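Local coordinates for probable hydrogenase nickel incorporation protein hypB (Methanocaldococcus jannaschii, PDB 2HF9), which probably hydrolyses GTP slowly, as a homodimeric G3E-family GTPase, to help insert nickel into the metal centre of [NiFe] hydrogenases during their maturation, at residues Asn22-Leu33 / Asp103-Leu111; Lys57-Tyr66 / Met208-Glu219. All coordinates share one frame; numbering follows the deposited sequence.

Contact 1 (Asn22-Leu33 / Asp103-Leu111); sequences NKRLADKNRKLL and DAHLVGHAL. With ZN (zinc ion), chain D.
Two asparagines of helix 18-35 reach helix 104-111 by different torsions. Asn22 swings CG opposite its own backbone N (chi1 -176°), which carries OD1 to the first turn of the second helix, whereas Asn29 keeps CG beside its N (chi1 -67°) and points at Ala104 and Gly108. The result is a closely packed pair of roughly parallel helices, the segment axes approaching to 8.8 Å and inclined by 27°, on the P-loop GTPase fold. It illustrates how small residues and amides can join helices: the methyl of Ala104 is a knob among Asn22, Leu25, Ala26 and Asn29, with its CB 3.4 Å from Ala26 N, and the Asn29 amide fills the reciprocal hole over Gly108. Asn22 OD1 accepts from Ala104 N at 2.9 Å and also from a water that takes the amide N-H of His105, so it satisfies the start of the helix directly and through solvent. Asp103 caps the same end through Leu106 N. Asn22 ND2, at its amide's other end, donates to Asp137 O, and Asn29 ND2, besides Ala104 O, donates to Leu138 O. Farther along, Leu111 slides past Leu32 and crosses Leu33 at about a right angle. Leu25 CD1 lies 3.6 Å from His105 CB, alongside the histidine that, with His109 one turn later, binds a zinc ion through NE2. The Asn29 ND2 to Ala104 O bond (3.0 Å) is nearly straight and lies in the amide plane, approaching the carbonyl from the face opposite to Gly108 N.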
loop_
_atom_site.group_PDB
_atom_site.type_symbol
_atom_site.label_atom_id
_atom_site.label_comp_id
_atom_site.label_asym_id
_atom_site.label_seq_id
_atom_site.Cartn_x
_atom_site.Cartn_y
_atom_site.Cartn_z
ATOM N N ASN A 22 5.802 -22.112 -7.245
ATOM C CA ASN A 22 6.623 -21.027 -6.709
ATOM C C ASN A 22 7.618 -21.516 -5.660
ATOM O O ASN A 22 8.789 -21.136 -5.691
ATOM C CB ASN A 22 5.751 -19.911 -6.125
ATOM C CG ASN A 22 6.572 -18.719 -5.656
ATOM O OD1 ASN A 22 7.059 -17.929 -6.465
ATOM N ND2 ASN A 22 6.732 -18.588 -4.341
ATOM N N LYS A 23 7.144 -22.363 -4.745
ATOM C CA LYS A 23 7.977 -22.916 -3.668
ATOM C C LYS A 23 9.155 -23.724 -4.215
ATOM O O LYS A 23 10.275 -23.603 -3.713
ATOM C CB LYS A 23 7.127 -23.748 -2.688
ATOM C CG LYS A 23 7.902 -24.496 -1.582
ATOM C CD LYS A 23 8.807 -23.597 -0.721
ATOM C CE LYS A 23 8.045 -22.815 0.342
ATOM N NZ LYS A 23 7.491 -21.528 -0.171
ATOM N N ARG A 24 8.902 -24.530 -5.247
ATOM C CA ARG A 24 9.961 -25.273 -5.939
ATOM C C ARG A 24 11.038 -24.328 -6.469
ATOM O O ARG A 24 12.232 -24.585 -6.308
ATOM C CB ARG A 24 9.395 -26.100 -7.102
ATOM C CG ARG A 24 8.468 -27.249 -6.707
ATOM C CD ARG A 24 8.294 -28.259 -7.849
ATOM N NE ARG A 24 7.982 -27.630 -9.136
ATOM C CZ ARG A 24 6.758 -27.520 -9.655
ATOM N NH1 ARG A 24 5.701 -27.996 -9.006
ATOM N NH2 ARG A 24 6.591 -26.931 -10.831
ATOM N N LEU A 25 10.606 -23.234 -7.094
ATOM C CA LEU A 25 11.528 -22.269 -7.684
ATOM C C LEU A 25 12.265 -21.468 -6.614
ATOM O O LEU A 25 13.434 -21.128 -6.785
ATOM C CB LEU A 25 10.796 -21.341 -8.658
ATOM C CG LEU A 25 10.211 -21.997 -9.915
ATOM C CD1 LEU A 25 9.651 -20.943 -10.848
ATOM C CD2 LEU A 25 11.250 -22.850 -10.643
ATOM N N ALA A 26 11.568 -21.181 -5.514
ATOM C CA ALA A 26 12.162 -20.502 -4.361
ATOM C C ALA A 26 13.293 -21.321 -3.744
ATOM O O ALA A 26 14.351 -20.781 -3.418
ATOM C CB ALA A 26 11.097 -20.198 -3.320
ATOM N N ASP A 27 13.071 -22.625 -3.596
ATOM C CA ASP A 27 14.085 -23.521 -3.040
ATOM C C ASP A 27 15.296 -23.618 -3.956
ATOM O O ASP A 27 16.431 -23.680 -3.483
ATOM C CB ASP A 27 13.499 -24.908 -2.759
ATOM C CG ASP A 27 12.613 -24.931 -1.523
ATOM O OD1 ASP A 27 12.727 -24.019 -0.672
ATOM O OD2 ASP A 27 11.794 -25.869 -1.399
ATOM N N LYS A 28 15.044 -23.616 -5.264
ATOM C CA LYS A 28 16.102 -23.612 -6.274
ATOM C C LYS A 28 16.914 -22.314 -6.247
ATOM O O LYS A 28 18.143 -22.343 -6.376
ATOM C CB LYS A 28 15.513 -23.865 -7.663
ATOM C CG LYS A 28 14.945 -25.272 -7.815
ATOM C CD LYS A 28 14.225 -25.473 -9.136
ATOM C CE LYS A 28 13.612 -26.871 -9.196
ATOM N NZ LYS A 28 14.646 -27.954 -9.200
ATOM N N ASN A 29 16.219 -21.189 -6.068
ATOM C CA ASN A 29 16.863 -19.887 -5.886
ATOM C C ASN A 29 17.779 -19.879 -4.663
ATOM O O ASN A 29 18.918 -19.426 -4.753
ATOM C CB ASN A 29 15.826 -18.761 -5.755
ATOM C CG ASN A 29 15.039 -18.515 -7.037
ATOM O OD1 ASN A 29 15.360 -19.046 -8.106
ATOM N ND2 ASN A 29 13.995 -17.693 -6.929
ATOM N N ARG A 30 17.273 -20.378 -3.530
ATOM C CA ARG A 30 18.049 -20.443 -2.284
ATOM C C ARG A 30 19.293 -21.313 -2.431
ATOM O O ARG A 30 20.372 -20.939 -1.975
ATOM C CB ARG A 30 17.197 -20.949 -1.114
ATOM C CG ARG A 30 16.774 -19.862 -0.129
ATOM C CD ARG A 30 15.959 -20.418 1.037
ATOM N NE ARG A 30 14.773 -21.140 0.576
ATOM C CZ ARG A 30 13.587 -20.582 0.340
ATOM N NH1 ARG A 30 13.400 -19.282 0.533
ATOM N NH2 ARG A 30 12.583 -21.332 -0.084
ATOM N N LYS A 31 19.133 -22.465 -3.080
ATOM C CA LYS A 31 20.253 -23.357 -3.362
ATOM C C LYS A 31 21.310 -22.679 -4.240
ATOM O O LYS A 31 22.506 -22.767 -3.951
ATOM C CB LYS A 31 19.739 -24.690 -3.951
ATOM C CG LYS A 31 20.769 -25.653 -4.598
ATOM C CD LYS A 31 22.155 -25.715 -3.929
ATOM C CE LYS A 31 22.115 -25.909 -2.421
ATOM N NZ LYS A 31 23.232 -25.149 -1.788
ATOM N N LEU A 32 20.868 -21.976 -5.283
ATOM C CA LEU A 32 21.782 -21.241 -6.159
ATOM C C LEU A 32 22.544 -20.162 -5.388
ATOM O O LEU A 32 23.755 -20.004 -5.557
ATOM C CB LEU A 32 21.032 -20.629 -7.352
ATOM C CG LEU A 32 21.817 -19.737 -8.326
ATOM C CD1 LEU A 32 22.865 -20.524 -9.112
ATOM C CD2 LEU A 32 20.872 -19.000 -9.274
ATOM N N LEU A 33 21.826 -19.428 -4.542
ATOM C CA LEU A 33 22.429 -18.388 -3.714
ATOM C C LEU A 33 23.446 -18.969 -2.725
ATOM O O LEU A 33 24.559 -18.448 -2.606
ATOM C CB LEU A 33 21.348 -17.587 -2.979
ATOM C CG LEU A 33 20.411 -16.742 -3.852
ATOM C CD1 LEU A 33 19.175 -16.355 -3.067
ATOM C CD2 LEU A 33 21.099 -15.506 -4.416
ATOM N N ASP A 103 7.656 -12.810 -7.707
ATOM C CA ASP A 103 7.639 -14.254 -7.451
ATOM C C ASP A 103 9.027 -14.869 -7.664
ATOM O O ASP A 103 9.925 -14.207 -8.177
ATOM C CB ASP A 103 6.537 -14.960 -8.266
ATOM C CG ASP A 103 6.787 -14.943 -9.775
ATOM O OD1 ASP A 103 7.913 -14.645 -10.214
ATOM O OD2 ASP A 103 5.838 -15.249 -10.531
ATOM N N ALA A 104 9.205 -16.123 -7.255
ATOM C CA ALA A 104 10.503 -16.798 -7.378
ATOM C C ALA A 104 10.968 -16.941 -8.830
ATOM O O ALA A 104 12.168 -16.899 -9.111
ATOM C CB ALA A 104 10.463 -18.153 -6.700
ATOM N N HIS A 105 10.012 -17.106 -9.743
ATOM C CA HIS A 105 10.301 -17.258 -11.162
ATOM C C HIS A 105 11.021 -16.036 -11.731
ATOM O O HIS A 105 12.103 -16.161 -12.316
ATOM C CB HIS A 105 9.010 -17.547 -11.942
ATOM C CG HIS A 105 9.216 -17.689 -13.417
ATOM N ND1 HIS A 105 8.487 -16.974 -14.342
ATOM C CD2 HIS A 105 10.080 -18.452 -14.126
ATOM C CE1 HIS A 105 8.888 -17.297 -15.559
ATOM N NE2 HIS A 105 9.853 -18.193 -15.455
ATOM N N LEU A 106 10.423 -14.862 -11.548
ATOM C CA LEU A 106 11.011 -13.621 -12.037
ATOM C C LEU A 106 12.342 -13.322 -11.340
ATOM O O LEU A 106 13.301 -12.896 -11.991
ATOM C CB LEU A 106 10.019 -12.454 -11.907
ATOM C CG LEU A 106 9.208 -12.041 -13.151
ATOM C CD1 LEU A 106 8.496 -13.213 -13.828
ATOM C CD2 LEU A 106 8.201 -10.952 -12.793
ATOM N N VAL A 107 12.395 -13.569 -10.030
ATOM C CA VAL A 107 13.624 -13.413 -9.247
ATOM C C VAL A 107 14.721 -14.373 -9.736
ATOM O O VAL A 107 15.878 -13.979 -9.864
ATOM C CB VAL A 107 13.366 -13.563 -7.718
ATOM C CG1 VAL A 107 14.675 -13.713 -6.938
ATOM C CG2 VAL A 107 12.563 -12.372 -7.195
ATOM N N GLY A 108 14.347 -15.618 -10.022
ATOM C CA GLY A 108 15.277 -16.601 -10.584
ATOM C C GLY A 108 15.989 -16.100 -11.828
ATOM O O GLY A 108 17.212 -16.222 -11.945
ATOM N N HIS A 109 15.222 -15.517 -12.745
ATOM C CA HIS A 109 15.771 -14.952 -13.981
ATOM C C HIS A 109 16.587 -13.685 -13.748
ATOM O O HIS A 109 17.569 -13.436 -14.448
ATOM C CB HIS A 109 14.656 -14.702 -14.996
ATOM C CG HIS A 109 14.142 -15.956 -15.629
ATOM N ND1 HIS A 109 14.925 -16.743 -16.447
ATOM C CD2 HIS A 109 12.941 -16.574 -15.547
ATOM C CE1 HIS A 109 14.225 -17.788 -16.850
ATOM N NE2 HIS A 109 13.017 -17.709 -16.319
ATOM N N ALA A 110 16.181 -12.890 -12.760
ATOM C CA ALA A 110 16.968 -11.723 -12.359
ATOM C C ALA A 110 18.365 -12.155 -11.905
ATOM O O ALA A 110 19.355 -11.484 -12.212
ATOM C CB ALA A 110 16.255 -10.944 -11.264
ATOM N N LEU A 111 18.435 -13.287 -11.200
ATOM C CA LEU A 111 19.702 -13.855 -10.725
ATOM C C LEU A 111 20.682 -14.183 -11.852
ATOM O O LEU A 111 21.895 -14.159 -11.649
ATOM C CB LEU A 111 19.460 -15.101 -9.860
ATOM C CG LEU A 111 18.682 -14.949 -8.548
ATOM C CD1 LEU A 111 18.549 -16.285 -7.836
ATOM C CD2 LEU A 111 19.330 -13.924 -7.638
HETATM ZN ZN ZN D . 11.142 -18.885 -16.604
HETATM O O HOH W 1 7.425 -18.406 -9.074
#

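Contact 2 (Lys57-Tyr66 / Met208-Glu219); sequences KLIDNLKDKY and MEGFDKVLEFIE
Leu58 inserts between Phe211, Val214, Leu215 and Ile218 as a knob into a hole, and apolar packing fills the middle of the contact, where 57-62 of helix 51-62 crosses 211-219 of the C-terminal helix, the segment axes 71° apart, on one side of the P-loop GTPase sheet. Its CD2 does the touching, 3.7 Å from Leu215 CD2, as the two leucines slide past each other. Leu62 repeats the theme one turn on, with CD1 against Ile218 CG2. At the other end Lys57 bends at chi2 (-66°) and lays its aliphatic chain across the Met208 thioether, while Met208 CE sits over one face of the Phe211 ring, toward its rim.

Polar contacts are of two kinds. Asn61 ND2 donates back to Lys57 O within its own helix, and the same amide nitrogen lies 3.5 Å from Phe211 CE2, its plane steeply inclined to the ring. Glu219 instead splits its carboxylate: OE1 takes a very short bond from Tyr66 OH (2.5 Å), whereas OE2 forms a salt bridge with Lys65 NZ (2.8 Å), which approaches from above the carboxylate plane. A hydroxyl and an ammonium on one carboxylate would probably favour its ionised form, and the apolar contact ends there in an ion pair and a hydrogen bond.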
loop_
_atom_site.group_PDB
_atom_site.type_symbol
_atom_site.label_atom_id
_atom_site.label_comp_id
_atom_site.label_asym_id
_atom_site.label_seq_id
_atom_site.Cartn_x
_atom_site.Cartn_y
_atom_site.Cartn_z
ATOM N N LYS A 57 20.569 3.144 2.800
ATOM C CA LYS A 57 21.355 3.252 4.029
ATOM C C LYS A 57 22.146 1.979 4.317
ATOM O O LYS A 57 23.304 2.048 4.734
ATOM C CB LYS A 57 20.464 3.619 5.229
ATOM C CG LYS A 57 19.849 5.019 5.167
ATOM C CD LYS A 57 20.901 6.107 5.256
ATOM C CE LYS A 57 20.275 7.490 5.332
ATOM N NZ LYS A 57 21.343 8.533 5.403
ATOM N N LEU A 58 21.522 0.822 4.094
ATOM C CA LEU A 58 22.208 -0.461 4.266
ATOM C C LEU A 58 23.393 -0.637 3.315
ATOM O O LEU A 58 24.468 -1.077 3.740
ATOM C CB LEU A 58 21.234 -1.634 4.144
ATOM C CG LEU A 58 20.240 -1.824 5.299
ATOM C CD1 LEU A 58 19.228 -2.900 4.939
ATOM C CD2 LEU A 58 20.946 -2.171 6.605
ATOM N N ILE A 59 23.198 -0.296 2.041
ATOM C CA ILE A 59 24.293 -0.299 1.060
ATOM C C ILE A 59 25.467 0.559 1.546
ATOM O O ILE A 59 26.593 0.069 1.657
ATOM C CB ILE A 59 23.830 0.177 -0.342
ATOM C CG1 ILE A 59 22.843 -0.824 -0.952
ATOM C CG2 ILE A 59 25.035 0.361 -1.287
ATOM C CD1 ILE A 59 22.001 -0.248 -2.087
ATOM N N ASP A 60 25.191 1.827 1.849
ATOM C CA ASP A 60 26.218 2.769 2.316
ATOM C C ASP A 60 27.038 2.227 3.482
ATOM O O ASP A 60 28.254 2.421 3.543
ATOM C CB ASP A 60 25.578 4.094 2.746
ATOM C CG ASP A 60 25.068 4.907 1.579
ATOM O OD1 ASP A 60 25.282 4.501 0.422
ATOM O OD2 ASP A 60 24.445 5.963 1.822
ATOM N N ASN A 61 26.367 1.547 4.404
ATOM C CA ASN A 61 27.000 1.159 5.654
ATOM C C ASN A 61 27.575 -0.257 5.677
ATOM O O ASN A 61 28.305 -0.614 6.600
ATOM C CB ASN A 61 26.057 1.446 6.832
ATOM C CG ASN A 61 25.881 2.942 7.069
ATOM O OD1 ASN A 61 26.795 3.610 7.560
ATOM N ND2 ASN A 61 24.721 3.481 6.688
ATOM N N LEU A 62 27.293 -1.035 4.633
ATOM C CA LEU A 62 27.770 -2.418 4.553
ATOM C C LEU A 62 28.701 -2.684 3.370
ATOM O O LEU A 62 29.327 -3.745 3.306
ATOM C CB LEU A 62 26.587 -3.397 4.510
ATOM C CG LEU A 62 25.725 -3.555 5.765
ATOM C CD1 LEU A 62 24.442 -4.328 5.441
ATOM C CD2 LEU A 62 26.499 -4.225 6.891
ATOM N N LYS A 63 28.801 -1.726 2.450
ATOM C CA LYS A 63 29.560 -1.936 1.205
ATOM C C LYS A 63 31.070 -2.094 1.418
ATOM O O LYS A 63 31.766 -2.614 0.546
ATOM C CB LYS A 63 29.264 -0.843 0.170
ATOM C CG LYS A 63 29.708 0.561 0.546
ATOM C CD LYS A 63 29.229 1.559 -0.494
ATOM C CE LYS A 63 29.842 2.929 -0.276
ATOM N NZ LYS A 63 29.294 3.918 -1.247
ATOM N N ASP A 64 31.561 -1.654 2.574
ATOM C CA ASP A 64 32.980 -1.810 2.932
ATOM C C ASP A 64 33.313 -3.254 3.307
ATOM O O ASP A 64 34.465 -3.684 3.216
ATOM C CB ASP A 64 33.356 -0.868 4.083
ATOM C CG ASP A 64 32.568 -1.151 5.358
ATOM O OD1 ASP A 64 31.545 -0.475 5.588
ATOM O OD2 ASP A 64 32.959 -2.055 6.128
ATOM N N LYS A 65 32.286 -3.989 3.723
ATOM C CA LYS A 65 32.424 -5.344 4.234
ATOM C C LYS A 65 31.876 -6.366 3.243
ATOM O O LYS A 65 32.378 -7.489 3.168
ATOM C CB LYS A 65 31.684 -5.457 5.570
ATOM C CG LYS A 65 31.904 -6.748 6.341
ATOM C CD LYS A 65 31.355 -6.604 7.751
ATOM C CE LYS A 65 31.365 -7.922 8.490
ATOM N NZ LYS A 65 30.733 -7.791 9.833
ATOM N N TYR A 66 30.851 -5.969 2.487
ATOM C CA TYR A 66 30.168 -6.874 1.562
ATOM C C TYR A 66 30.013 -6.276 0.173
ATOM O O TYR A 66 29.839 -5.065 0.021
ATOM C CB TYR A 66 28.772 -7.221 2.080
ATOM C CG TYR A 66 28.735 -7.884 3.432
ATOM C CD1 TYR A 66 28.405 -7.159 4.575
ATOM C CD2 TYR A 66 29.026 -9.241 3.569
ATOM C CE1 TYR A 66 28.362 -7.771 5.824
ATOM C CE2 TYR A 66 28.988 -9.860 4.809
ATOM C CZ TYR A 66 28.656 -9.121 5.930
ATOM O OH TYR A 66 28.621 -9.737 7.154
ATOM N N MET A 208 18.051 8.357 12.127
ATOM C CA MET A 208 18.844 7.110 12.123
ATOM C C MET A 208 18.756 6.286 13.418
ATOM O O MET A 208 19.430 5.262 13.550
ATOM C CB MET A 208 20.299 7.338 11.680
ATOM C CG MET A 208 20.440 7.834 10.241
ATOM S SD MET A 208 19.777 6.685 9.004
ATOM C CE MET A 208 21.042 5.418 8.972
ATOM N N GLU A 209 17.903 6.709 14.350
ATOM C CA GLU A 209 17.660 5.934 15.566
ATOM C C GLU A 209 17.063 4.571 15.210
ATOM O O GLU A 209 16.088 4.487 14.459
ATOM C CB GLU A 209 16.741 6.680 16.537
ATOM C CG GLU A 209 16.582 5.940 17.868
ATOM C CD GLU A 209 15.607 6.588 18.837
ATOM O OE1 GLU A 209 15.077 7.677 18.548
ATOM O OE2 GLU A 209 15.369 5.986 19.902
ATOM N N GLY A 210 17.667 3.514 15.750
ATOM C CA GLY A 210 17.225 2.150 15.493
ATOM C C GLY A 210 17.953 1.461 14.350
ATOM O O GLY A 210 17.828 0.245 14.177
ATOM N N PHE A 211 18.714 2.224 13.566
ATOM C CA PHE A 211 19.431 1.654 12.420
ATOM C C PHE A 211 20.422 0.565 12.842
ATOM O O PHE A 211 20.564 -0.444 12.152
ATOM C CB PHE A 211 20.125 2.738 11.585
ATOM C CG PHE A 211 20.672 2.237 10.269
ATOM C CD1 PHE A 211 19.816 1.737 9.285
ATOM C CD2 PHE A 211 22.042 2.254 10.015
ATOM C CE1 PHE A 211 20.317 1.269 8.067
ATOM C CE2 PHE A 211 22.549 1.795 8.800
ATOM C CZ PHE A 211 21.683 1.295 7.827
ATOM N N ASP A 212 21.082 0.778 13.983
ATOM C CA ASP A 212 22.004 -0.203 14.572
ATOM C C ASP A 212 21.356 -1.590 14.697
ATOM O O ASP A 212 22.003 -2.604 14.441
ATOM C CB ASP A 212 22.508 0.291 15.942
ATOM C CG ASP A 212 23.514 -0.657 16.586
ATOM O OD1 ASP A 212 24.521 -1.001 15.933
ATOM O OD2 ASP A 212 23.304 -1.049 17.754
ATOM N N LYS A 213 20.079 -1.620 15.078
ATOM C CA LYS A 213 19.332 -2.872 15.225
ATOM C C LYS A 213 19.012 -3.548 13.888
ATOM O O LYS A 213 18.921 -4.775 13.823
ATOM C CB LYS A 213 18.043 -2.652 16.032
ATOM C CG LYS A 213 18.243 -2.024 17.419
ATOM C CD LYS A 213 19.190 -2.832 18.308
ATOM C CE LYS A 213 18.505 -4.043 18.930
ATOM N NZ LYS A 213 19.456 -4.830 19.779
ATOM N N VAL A 214 18.837 -2.758 12.828
ATOM C CA VAL A 214 18.630 -3.334 11.490
ATOM C C VAL A 214 19.940 -3.959 10.999
ATOM O O VAL A 214 19.948 -5.092 10.520
ATOM C CB VAL A 214 18.089 -2.306 10.456
ATOM C CG1 VAL A 214 17.779 -2.997 9.117
ATOM C CG2 VAL A 214 16.838 -1.599 10.988
ATOM N N LEU A 215 21.042 -3.221 11.135
ATOM C CA LEU A 215 22.367 -3.748 10.799
ATOM C C LEU A 215 22.654 -5.036 11.561
ATOM O O LEU A 215 23.175 -5.995 10.993
ATOM C CB LEU A 215 23.460 -2.716 11.085
ATOM C CG LEU A 215 23.567 -1.513 10.149
ATOM C CD1 LEU A 215 24.531 -0.488 10.733
ATOM C CD2 LEU A 215 24.007 -1.930 8.747
ATOM N N GLU A 216 22.300 -5.050 12.843
ATOM C CA GLU A 216 22.446 -6.227 13.689
ATOM C C GLU A 216 21.709 -7.432 13.097
ATOM O O GLU A 216 22.268 -8.531 13.018
ATOM C CB GLU A 216 21.921 -5.931 15.096
ATOM C CG GLU A 216 22.085 -7.080 16.071
ATOM C CD GLU A 216 21.435 -6.800 17.411
ATOM O OE1 GLU A 216 20.938 -5.672 17.622
ATOM O OE2 GLU A 216 21.420 -7.711 18.256
ATOM N N PHE A 217 20.464 -7.210 12.677
ATOM C CA PHE A 217 19.665 -8.262 12.049
ATOM C C PHE A 217 20.320 -8.799 10.781
ATOM O O PHE A 217 20.368 -10.014 10.583
ATOM C CB PHE A 217 18.235 -7.788 11.743
ATOM C CG PHE A 217 17.414 -8.805 10.993
ATOM C CD1 PHE A 217 16.774 -9.838 11.674
ATOM C CD2 PHE A 217 17.305 -8.749 9.604
ATOM C CE1 PHE A 217 16.025 -10.794 10.985
ATOM C CE2 PHE A 217 16.558 -9.705 8.907
ATOM C CZ PHE A 217 15.919 -10.728 9.602
ATOM N N ILE A 218 20.805 -7.898 9.926
ATOM C CA ILE A 218 21.465 -8.297 8.678
ATOM C C ILE A 218 22.670 -9.200 8.966
ATOM O O ILE A 218 22.798 -10.285 8.384
ATOM C CB ILE A 218 21.902 -7.069 7.807
ATOM C CG1 ILE A 218 20.706 -6.167 7.441
ATOM C CG2 ILE A 218 22.661 -7.523 6.554
ATOM C CD1 ILE A 218 19.629 -6.813 6.579
ATOM N N GLU A 219 23.530 -8.756 9.881
ATOM C CA GLU A 219 24.756 -9.480 10.221
ATOM C C GLU A 219 24.487 -10.839 10.864
ATOM O O GLU A 219 25.122 -11.831 10.502
ATOM C CB GLU A 219 25.657 -8.627 11.118
ATOM C CG GLU A 219 26.259 -7.409 10.418
ATOM C CD GLU A 219 27.485 -7.736 9.576
ATOM O OE1 GLU A 219 27.753 -8.929 9.304
ATOM O OE2 GLU A 219 28.187 -6.787 9.182
#

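The two contacts cross along the chain: 22-33 comes first, then 57-66, 103-111 and finally 208-219. Their centres are about 25 Å apart and their nearest atoms about 12 Å. Both rest on strand 121-125 of the parallel seven-stranded sheet, but on alternate residues: Leu33, Val107 and Leu111 of contact 1 meet Leu122 and Ile124, whereas Leu58, Leu62 and Tyr66 of contact 2 meet Leu121 and Phe123, so they lie on opposite faces. Contact 1 attaches the N-terminal helix beside the zinc-binding histidines, and contact 2 joins the helix that follows the P-loop to the C-terminal one. Between them, the helices near both chain ends are packed against the nucleotide-binding core, one on each face.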